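Local structure of mandalate racemase/muconate lactonizing enzyme (Unidentified, 4E4U) at residues P145-A148 with A149-A152; A153-K157 with L158-A162; L184-C187 with E188-R192; R193-E196 with A197-S200. The protein is probably an enzyme of the mandelate racemase/muconate lactonizing group of the enolase superfamily, whose substrate and reaction are not established. All blocks are in the same frame, centred on the assembly; numbering follows the deposited sequence. Where two conformers were deposited one is given.

Contact 1 of 4, residues P145-A148 with A149-A152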
loop_
_atom_site.group_PDB
_atom_site.type_symbol
_atom_site.label_atom_id
_atom_site.label_comp_id
_atom_site.label_asym_id
_atom_site.label_seq_id
_atom_site.Cartn_x
_atom_site.Cartn_y
_atom_site.Cartn_z
ATOM N N PRO A 145 -28.222 -27.104 22.042
ATOM C CA PRO A 145 -27.030 -26.576 22.720
ATOM C C PRO A 145 -26.747 -27.250 24.058
ATOM O O PRO A 145 -25.594 -27.319 24.471
ATOM C CB PRO A 145 -27.374 -25.101 22.945
ATOM C CG PRO A 145 -28.855 -25.047 22.940
ATOM C CD PRO A 145 -29.296 -26.098 21.957
ATOM N N ASP A 146 -27.786 -27.733 24.730
ATOM C CA ASP A 146 -27.598 -28.390 26.018
ATOM C C ASP A 146 -27.002 -29.791 25.860
ATOM O O ASP A 146 -26.165 -30.206 26.663
ATOM C CB ASP A 146 -28.911 -28.411 26.799
ATOM C CG ASP A 146 -29.369 -27.015 27.187
ATOM O OD1 ASP A 146 -28.532 -26.232 27.684
ATOM O OD2 ASP A 146 -30.560 -26.699 26.984
ATOM N N LEU A 147 -27.417 -30.514 24.819
ATOM C CA LEU A 147 -26.795 -31.797 24.498
ATOM C C LEU A 147 -25.330 -31.592 24.131
ATOM O O LEU A 147 -24.472 -32.385 24.519
ATOM C CB LEU A 147 -27.513 -32.495 23.343
ATOM C CG LEU A 147 -28.808 -33.242 23.631
ATOM C CD1 LEU A 147 -29.324 -33.849 22.343
ATOM C CD2 LEU A 147 -28.587 -34.322 24.685
ATOM N N ALA A 148 -25.049 -30.536 23.370
ATOM C CA ALA A 148 -23.673 -30.201 23.018
ATOM C C ALA A 148 -22.859 -29.928 24.284
ATOM O O ALA A 148 -21.740 -30.425 24.433
ATOM C CB ALA A 148 -23.634 -29.001 22.082
ATOM N N ALA A 149 -23.425 -29.142 25.196
ATOM C CA ALA A 149 -22.736 -28.792 26.431
ATOM C C ALA A 149 -22.435 -30.035 27.269
ATOM O O ALA A 149 -21.332 -30.178 27.808
ATOM C CB ALA A 149 -23.550 -27.786 27.231
ATOM N N GLU A 150 -23.418 -30.927 27.382
ATOM C CA GLU A 150 -23.250 -32.170 28.130
ATOM C C GLU A 150 -22.132 -33.006 27.518
ATOM O O GLU A 150 -21.289 -33.559 28.230
ATOM C CB GLU A 150 -24.560 -32.959 28.132
ATOM C CG GLU A 150 -24.466 -34.345 28.751
ATOM C CD GLU A 150 -25.781 -35.096 28.705
ATOM O OE1 GLU A 150 -26.345 -35.258 27.601
ATOM O OE2 GLU A 150 -26.249 -35.526 29.778
ATOM N N CYS A 151 -22.125 -33.085 26.193
ATOM C CA CYS A 151 -21.097 -33.821 25.476
ATOM C C CYS A 151 -19.718 -33.196 25.702
ATOM O O CYS A 151 -18.731 -33.903 25.906
ATOM C CB CYS A 151 -21.445 -33.855 23.987
ATOM S SG CYS A 151 -20.250 -34.696 22.938
ATOM N N ALA A 152 -19.651 -31.869 25.659
ATOM C CA ALA A 152 -18.393 -31.178 25.924
ATOM C C ALA A 152 -17.860 -31.522 27.315
ATOM O O ALA A 152 -16.669 -31.782 27.487
ATOM C CB ALA A 152 -18.567 -29.681 25.780
HETATM O O HOH W 1 -24.811 -35.180 25.369
#
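The amides of A149 to A152 donate to the carbonyls of P145 to A148 in four successive i to i+4 bonds, closing with A152 N to A148 O at 2.8 Å, and the N-H...O angles run from 152° to 162°. Proline suits the opening position: it has no amide hydrogen to give, and in the first turn of a helix none is needed. D144, just before it, accepts hydrogen bonds from the amides of D146 and L147 through OD1. D146 OD1 reaches across to helix 181-198 and forms a salt bridge with one of two conformers of R193.

On the flank away from helix 181-198, L147 and E150 run side by side in the same direction, and L147 CD2 passes 3.8 Å from E150 OE1. E150 is exposed, while L147 leans on P133 and D141. With E150 CG anti to the backbone N (chi1 174°), the glutamate chain reaches out fully extended. A water donates to both L147 O, at 2.9 Å, and E150 OE1, at 2.7 Å, giving this carbonyl a second partner beyond the amide of C151.

The helix, 145-158, links parallel strands 125-130 and 162-165 in a beta-alpha-beta unit of the barrel domain. Its inward side carries alanines, whose small CB atoms let helix 181-198 come close: A148 rests on F190, and A152 on V194 and V198. A149 CB lies against the R193 carbonyl and A149 O against A197 CB, an approach of the two helices that a methyl suits. C151, whose SG is anti to the backbone N, is covalently linked through that sulfur to a dithiol molecule, probably from the crystallisation liquor.

Contact 2 of 4, residues A153-K157 with L158-A162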
loop_
_atom_site.group_PDB
_atom_site.type_symbol
_atom_site.label_atom_id
_atom_site.label_comp_id
_atom_site.label_asym_id
_atom_site.label_seq_id
_atom_site.Cartn_x
_atom_site.Cartn_y
_atom_site.Cartn_z
ATOM N N ALA A 153 -18.745 -31.512 28.307
ATOM C CA ALA A 153 -18.352 -31.830 29.673
ATOM C C ALA A 153 -17.800 -33.254 29.774
ATOM O O ALA A 153 -16.827 -33.493 30.489
ATOM C CB ALA A 153 -19.524 -31.635 30.623
ATOM N N GLU A 154 -18.411 -34.196 29.061
ATOM C CA GLU A 154 -17.908 -35.570 29.061
ATOM C C GLU A 154 -16.545 -35.666 28.383
ATOM O O GLU A 154 -15.671 -36.396 28.842
ATOM C CB GLU A 154 -18.908 -36.531 28.418
ATOM C CG GLU A 154 -20.189 -36.720 29.206
ATOM C CD GLU A 154 -19.936 -37.171 30.633
ATOM O OE1 GLU A 154 -19.061 -38.038 30.846
ATOM O OE2 GLU A 154 -20.608 -36.649 31.546
ATOM N N ASN A 155 -16.354 -34.911 27.305
ATOM C CA ASN A 155 -15.053 -34.881 26.645
ATOM C C ASN A 155 -13.961 -34.312 27.553
ATOM O O ASN A 155 -12.829 -34.791 27.544
ATOM C CB ASN A 155 -15.137 -34.142 25.306
ATOM C CG ASN A 155 -15.634 -35.034 24.187
ATOM O OD1 ASN A 155 -15.132 -36.138 23.997
ATOM N ND2 ASN A 155 -16.627 -34.565 23.446
ATOM N N VAL A 156 -14.304 -33.298 28.343
ATOM C CA VAL A 156 -13.363 -32.759 29.322
ATOM C C VAL A 156 -12.973 -33.828 30.358
ATOM O O VAL A 156 -11.804 -33.926 30.740
ATOM C CB VAL A 156 -13.920 -31.477 29.988
ATOM C CG1 VAL A 156 -13.106 -31.079 31.220
ATOM C CG2 VAL A 156 -13.950 -30.329 28.983
ATOM N N LYS A 157 -13.931 -34.648 30.790
ATOM C CA LYS A 157 -13.640 -35.738 31.727
ATOM C C LYS A 157 -12.665 -36.751 31.122
ATOM O O LYS A 157 -11.856 -37.344 31.835
ATOM C CB LYS A 157 -14.927 -36.437 32.176
ATOM C CG LYS A 157 -15.811 -35.581 33.069
ATOM C CD LYS A 157 -17.120 -36.279 33.392
ATOM C CE LYS A 157 -18.154 -35.277 33.869
ATOM N NZ LYS A 157 -19.480 -35.916 34.084
ATOM N N LEU A 158 -12.739 -36.942 29.806
ATOM C CA LEU A 158 -11.806 -37.833 29.116
ATOM C C LEU A 158 -10.407 -37.231 29.045
ATOM O O LEU A 158 -9.426 -37.957 28.850
ATOM C CB LEU A 158 -12.280 -38.140 27.698
ATOM C CG LEU A 158 -13.601 -38.866 27.478
ATOM C CD1 LEU A 158 -13.787 -39.061 25.989
ATOM C CD2 LEU A 158 -13.616 -40.200 28.190
ATOM N N GLY A 159 -10.317 -35.908 29.170
ATOM C CA GLY A 159 -9.039 -35.221 29.133
ATOM C C GLY A 159 -8.868 -34.232 27.993
ATOM O O GLY A 159 -7.826 -33.580 27.903
ATOM N N PHE A 160 -9.863 -34.114 27.115
ATOM C CA PHE A 160 -9.783 -33.145 26.022
ATOM C C PHE A 160 -9.668 -31.718 26.542
ATOM O O PHE A 160 -10.331 -31.335 27.516
ATOM C CB PHE A 160 -11.011 -33.230 25.113
ATOM C CG PHE A 160 -10.940 -34.319 24.076
ATOM C CD1 PHE A 160 -10.090 -34.202 22.983
ATOM C CD2 PHE A 160 -11.740 -35.449 24.184
ATOM C CE1 PHE A 160 -10.036 -35.188 22.015
ATOM C CE2 PHE A 160 -11.688 -36.446 23.216
ATOM C CZ PHE A 160 -10.835 -36.314 22.134
ATOM N N THR A 161 -8.827 -30.936 25.870
ATOM C CA THR A 161 -8.595 -29.534 26.218
ATOM C C THR A 161 -9.157 -28.573 25.168
ATOM O O THR A 161 -8.892 -27.372 25.220
ATOM C CB THR A 161 -7.096 -29.241 26.395
ATOM O OG1 THR A 161 -6.414 -29.492 25.161
ATOM C CG2 THR A 161 -6.510 -30.119 27.482
ATOM N N ALA A 162 -9.924 -29.101 24.217
ATOM C CA ALA A 162 -10.595 -28.287 23.205
ATOM C C ALA A 162 -11.703 -29.117 22.577
ATOM O O ALA A 162 -11.575 -30.340 22.461
ATOM C CB ALA A 162 -9.611 -27.815 22.138
HETATM O O HOH W 2 -9.815 -31.989 30.148
#
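F160 N bonds back to N155 O and G159 N to V156 O, with G159 at positive phi: this is the Schellman motif that ends helix 145-158 before the chain enters strand 162-165. Along the last turn, E154 O accepts the amide of L158 at 3.1 Å in an ordinary helical bond. N155 is the hub. Its O takes the amide of F160 at 3.1 Å, besides weak bonds from L158 and G159, and lies in the plane of the F160 ring, at its edge.

The N155 side chain runs alongside that ring, the amide and ring planes nearly perpendicular (88°). Its CG is anti to the carbonyl carbon (chi1 -83°), which brings OD1 within 3.5 Å of both F160 CD2 and CE2; the same oxygen accepts a hydrogen bond from the bound dithiol, whose pocket also includes E154 and L158. V156 O receives the amide of G159 from above the carbonyl plane. On the exposed side K157 NZ forms a salt bridge with E154 OE2, meeting it on the syn side. Glycine fits at 159 because the phi of 118° would drive a beta carbon into the L158 carbonyl oxygen. G159 O in turn accepts a hydrogen bond from K398 of the second subunit. Across the end of the helix, one water donates to V156 O and to F160 O, at 2.8 Å from each.

Contact 3 of 4, residues L184-C187 with E188-R192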
loop_
_atom_site.group_PDB
_atom_site.type_symbol
_atom_site.label_atom_id
_atom_site.label_comp_id
_atom_site.label_asym_id
_atom_site.label_seq_id
_atom_site.Cartn_x
_atom_site.Cartn_y
_atom_site.Cartn_z
ATOM N N LEU A 184 -27.779 -16.628 14.200
ATOM C CA LEU A 184 -26.767 -15.913 14.978
ATOM C C LEU A 184 -27.003 -16.121 16.475
ATOM O O LEU A 184 -26.061 -16.372 17.226
ATOM C CB LEU A 184 -26.759 -14.421 14.643
ATOM C CG LEU A 184 -26.308 -14.036 13.228
ATOM C CD1 LEU A 184 -26.613 -12.573 12.938
ATOM C CD2 LEU A 184 -24.815 -14.305 13.055
ATOM N N ASP A 185 -28.261 -16.028 16.901
ATOM C CA ASP A 185 -28.607 -16.257 18.300
ATOM C C ASP A 185 -28.213 -17.664 18.744
ATOM O O ASP A 185 -27.698 -17.860 19.845
ATOM C CB ASP A 185 -30.116 -16.099 18.521
ATOM C CG ASP A 185 -30.581 -14.651 18.507
ATOM O OD1 ASP A 185 -29.742 -13.729 18.562
ATOM O OD2 ASP A 185 -31.812 -14.440 18.466
ATOM N N ARG A 186 -28.475 -18.647 17.889
ATOM C CA ARG A 186 -28.174 -20.036 18.213
ATOM C C ARG A 186 -26.667 -20.247 18.341
ATOM O O ARG A 186 -26.209 -20.962 19.230
ATOM C CB ARG A 186 -28.760 -20.976 17.158
ATOM C CG ARG A 186 -28.488 -22.440 17.426
ATOM C CD ARG A 186 -29.174 -23.309 16.395
ATOM N NE ARG A 186 -28.534 -23.186 15.087
ATOM C CZ ARG A 186 -29.166 -23.303 13.922
ATOM N NH1 ARG A 186 -30.477 -23.508 13.876
ATOM N NH2 ARG A 186 -28.488 -23.197 12.793
ATOM N N CYS A 187 -25.897 -19.617 17.460
ATOM C CA CYS A 187 -24.440 -19.734 17.513
ATOM C C CYS A 187 -23.913 -19.222 18.846
ATOM O O CYS A 187 -23.069 -19.857 19.488
ATOM C CB CYS A 187 -23.784 -18.948 16.374
ATOM S SG CYS A 187 -24.043 -19.643 14.737
ATOM N N GLU A 188 -24.437 -18.076 19.266
ATOM C CA GLU A 188 -24.058 -17.468 20.530
ATOM C C GLU A 188 -24.459 -18.365 21.703
ATOM O O GLU A 188 -23.688 -18.541 22.653
ATOM C CB GLU A 188 -24.737 -16.104 20.653
ATOM C CG GLU A 188 -23.899 -15.060 21.325
ATOM C CD GLU A 188 -24.605 -13.726 21.440
ATOM O OE1 GLU A 188 -25.280 -13.285 20.471
ATOM O OE2 GLU A 188 -24.467 -13.112 22.510
ATOM N N LEU A 189 -25.664 -18.930 21.636
ATOM C CA LEU A 189 -26.178 -19.789 22.704
ATOM C C LEU A 189 -25.361 -21.072 22.860
ATOM O O LEU A 189 -25.113 -21.517 23.982
ATOM C CB LEU A 189 -27.652 -20.121 22.471
ATOM C CG LEU A 189 -28.313 -20.917 23.595
ATOM C CD1 LEU A 189 -28.227 -20.158 24.914
ATOM C CD2 LEU A 189 -29.758 -21.224 23.252
ATOM N N PHE A 190 -24.945 -21.670 21.745
ATOM C CA PHE A 190 -24.064 -22.833 21.812
ATOM C C PHE A 190 -22.776 -22.482 22.545
ATOM O O PHE A 190 -22.334 -23.220 23.430
ATOM C CB PHE A 190 -23.734 -23.360 20.416
ATOM C CG PHE A 190 -24.611 -24.491 19.966
ATOM C CD1 PHE A 190 -25.934 -24.262 19.594
ATOM C CD2 PHE A 190 -24.110 -25.781 19.890
ATOM C CE1 PHE A 190 -26.742 -25.307 19.161
ATOM C CE2 PHE A 190 -24.910 -26.831 19.469
ATOM C CZ PHE A 190 -26.230 -26.596 19.104
ATOM N N CYS A 191 -22.173 -21.353 22.188
ATOM C CA CYS A 191 -20.941 -20.949 22.857
ATOM C C CYS A 191 -21.173 -20.713 24.344
ATOM O O CYS A 191 -20.365 -21.122 25.177
ATOM C CB CYS A 191 -20.322 -19.714 22.198
ATOM S SG CYS A 191 -19.618 -20.061 20.585
ATOM N N ARG A 192 -22.288 -20.071 24.677
ATOM C CA ARG A 192 -22.596 -19.782 26.069
ATOM C C ARG A 192 -22.736 -21.068 26.877
ATOM O O ARG A 192 -22.141 -21.205 27.953
ATOM C CB ARG A 192 -23.884 -18.969 26.167
ATOM C CG ARG A 192 -24.230 -18.570 27.585
ATOM C CD ARG A 192 -25.519 -17.763 27.635
ATOM N NE ARG A 192 -25.873 -17.401 29.003
ATOM C CZ ARG A 192 -25.605 -16.222 29.554
ATOM N NH1 ARG A 192 -24.985 -15.284 28.849
ATOM N NH2 ARG A 192 -25.960 -15.975 30.808
HETATM O O HOH W 3 -28.310 -13.667 21.595
#
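R186 and F190, one turn apart on helix 181-198, form the close-packed side of this contact. The aliphatic part of the arginine lies alongside the ring, CG 3.8 Å from F190 CE1, and both side chains point the same way. R186 CG is anti to the backbone N (chi1 180°), which brings the methylene chain level with the ring; the chain then bends at chi3 and carries the guanidinium past the ring, its plane 83° from the ring's, to where NE donates to P167 O. R186 O sits at the ring edge, 3.3 Å from F190 CD1, while also accepting the amide of F190 at 2.9 Å. Phenylalanine suits this buried place against P145 and A148 of helix 145-158, and the slim C187 and C191 fit against strand 203-206 of the same beta-alpha-beta unit.

The other side is looser and polar. D185 OD1 and E188 OE1 stand 4.9 Å apart, and a water bridges them by two weak bonds. R223 makes salt bridges with both, K226 with E188 OE2, and D185 OD2 is hydrogen-bonded to S200 OG of the third subunit. These two cationic residues probably offset the repulsion between the carboxylates and favour their ionised forms.

Contact 4 of 4, residues R193-E196 with A197-S200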
loop_
_atom_site.group_PDB
_atom_site.type_symbol
_atom_site.label_atom_id
_atom_site.label_comp_id
_atom_site.label_asym_id
_atom_site.label_seq_id
_atom_site.Cartn_x
_atom_site.Cartn_y
_atom_site.Cartn_z
ATOM N N ARG A 193 -23.517 -22.008 26.355
ATOM C CA ARG A 193 -23.780 -23.255 27.069
ATOM C C ARG A 193 -22.546 -24.148 27.161
ATOM O O ARG A 193 -22.292 -24.746 28.204
ATOM C CB ARG A 193 -24.945 -24.011 26.428
ATOM C CG ARG A 193 -26.279 -23.278 26.509
ATOM C CD ARG A 193 -26.809 -23.198 27.934
ATOM N NE ARG A 193 -27.947 -22.286 28.027
ATOM C CZ ARG A 193 -29.177 -22.563 27.597
ATOM N NH1 ARG A 193 -29.448 -23.734 27.031
ATOM N NH2 ARG A 193 -30.143 -21.663 27.728
ATOM N N VAL A 194 -21.787 -24.245 26.073
ATOM C CA VAL A 194 -20.570 -25.054 26.085
ATOM C C VAL A 194 -19.527 -24.432 27.021
ATOM O O VAL A 194 -18.916 -25.143 27.813
ATOM C CB VAL A 194 -19.992 -25.313 24.674
ATOM C CG1 VAL A 194 -18.690 -26.100 24.774
ATOM C CG2 VAL A 194 -20.999 -26.085 23.826
ATOM N N ARG A 195 -19.345 -23.111 26.954
ATOM C CA ARG A 195 -18.437 -22.442 27.887
ATOM C C ARG A 195 -18.834 -22.700 29.343
ATOM O O ARG A 195 -17.971 -22.971 30.176
ATOM C CB ARG A 195 -18.346 -20.936 27.618
ATOM C CG ARG A 195 -17.533 -20.177 28.670
ATOM C CD ARG A 195 -16.075 -20.632 28.712
ATOM N NE ARG A 195 -15.330 -20.150 27.552
ATOM C CZ ARG A 195 -14.392 -20.848 26.913
ATOM N NH1 ARG A 195 -14.073 -22.073 27.321
ATOM N NH2 ARG A 195 -13.774 -20.321 25.862
ATOM N N GLU A 196 -20.130 -22.626 29.649
ATOM C CA GLU A 196 -20.604 -22.900 31.009
ATOM C C GLU A 196 -20.209 -24.310 31.442
ATOM O O GLU A 196 -19.814 -24.535 32.586
ATOM C CB GLU A 196 -22.128 -22.737 31.104
ATOM C CG GLU A 196 -22.709 -23.075 32.477
ATOM C CD GLU A 196 -24.235 -22.991 32.536
ATOM O OE1 GLU A 196 -24.905 -23.278 31.516
ATOM O OE2 GLU A 196 -24.762 -22.643 33.617
ATOM N N ALA A 197 -20.298 -25.254 30.514
ATOM C CA ALA A 197 -20.023 -26.655 30.816
ATOM C C ALA A 197 -18.535 -26.966 30.986
ATOM O O ALA A 197 -18.179 -27.829 31.784
ATOM C CB ALA A 197 -20.632 -27.551 29.745
ATOM N N VAL A 198 -17.668 -26.282 30.242
ATOM C CA VAL A 198 -16.243 -26.605 30.270
ATOM C C VAL A 198 -15.398 -25.613 31.062
ATOM O O VAL A 198 -14.249 -25.910 31.398
ATOM C CB VAL A 198 -15.639 -26.773 28.846
ATOM C CG1 VAL A 198 -16.434 -27.800 28.051
ATOM C CG2 VAL A 198 -15.567 -25.429 28.099
ATOM N N GLY A 199 -15.951 -24.435 31.342
ATOM C CA GLY A 199 -15.190 -23.386 32.002
ATOM C C GLY A 199 -13.890 -23.087 31.271
ATOM O O GLY A 199 -13.883 -22.958 30.046
ATOM N N SER A 200 -12.788 -23.016 32.011
ATOM C CA SER A 200 -11.489 -22.767 31.401
ATOM C C SER A 200 -10.709 -24.049 31.136
ATOM O O SER A 200 -9.511 -24.001 30.842
ATOM C CB SER A 200 -10.677 -21.803 32.257
ATOM O OG SER A 200 -11.268 -20.514 32.235
#
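R195 and V198 cross at about a right angle where helix 181-198, the crossover helix between parallel strands 162-165 and 203-206 of the barrel, comes to its end. The arginine starts outward, CG anti to the backbone N (chi1 173°), then bends at chi2 and chi3 and folds back over the helix terminus. NH1 thereby passes 3.8 Å from V198 CG2 and donates to G199 O, approaching nearly along the C=O axis, though that oxygen lies 30° out of the guanidinium plane. The same NH1 also donates to A202 O, and NH2 to Y227 O. A long guanidinium suits this place because it can reach several carbonyls, those of the chain just beyond the helix and that of a neighbouring loop.

V194 and V198 stand one turn apart on the buried side, their CG1 atoms 4.3 Å from each other. These beta-branched side chains pack against A152 of helix 145-158, V198 against V156 as well, and V194 also reaches strands 162-165 and 203-206. V198 CG2 takes the crowded position between backbone N and carbonyl carbon, which sets it 3.4 Å from V194 O.

G199 leaves the helix with positive phi (53°), a conformation that favours glycine, and its amide closes the final turn on R195 O at 2.8 Å.

Overall arrangement
Contacts 1 and 2 follow each other along helix 145-158, contacts 3 and 4 along helix 181-198, the next crossover helix of the barrel domain. The two helices pack together, contact 1 against contacts 3 and 4 and contact 2 against contact 4, with mainly small or apolar residues between them and a D146-R193 salt bridge at one edge. Contact 2 has three exposed touching residues, contact 1 two, contact 4 one and contact 3 none. Contact 1 opens its helix and contact 3 lies mid-helix, a water-linked leucine-glutamate flank against a salt-bridged carboxylate pair; contacts 2 and 4 are helix ends, each released at a glycine. Subunit neighbours touch contacts 2, 3 and 4 but not contact 1.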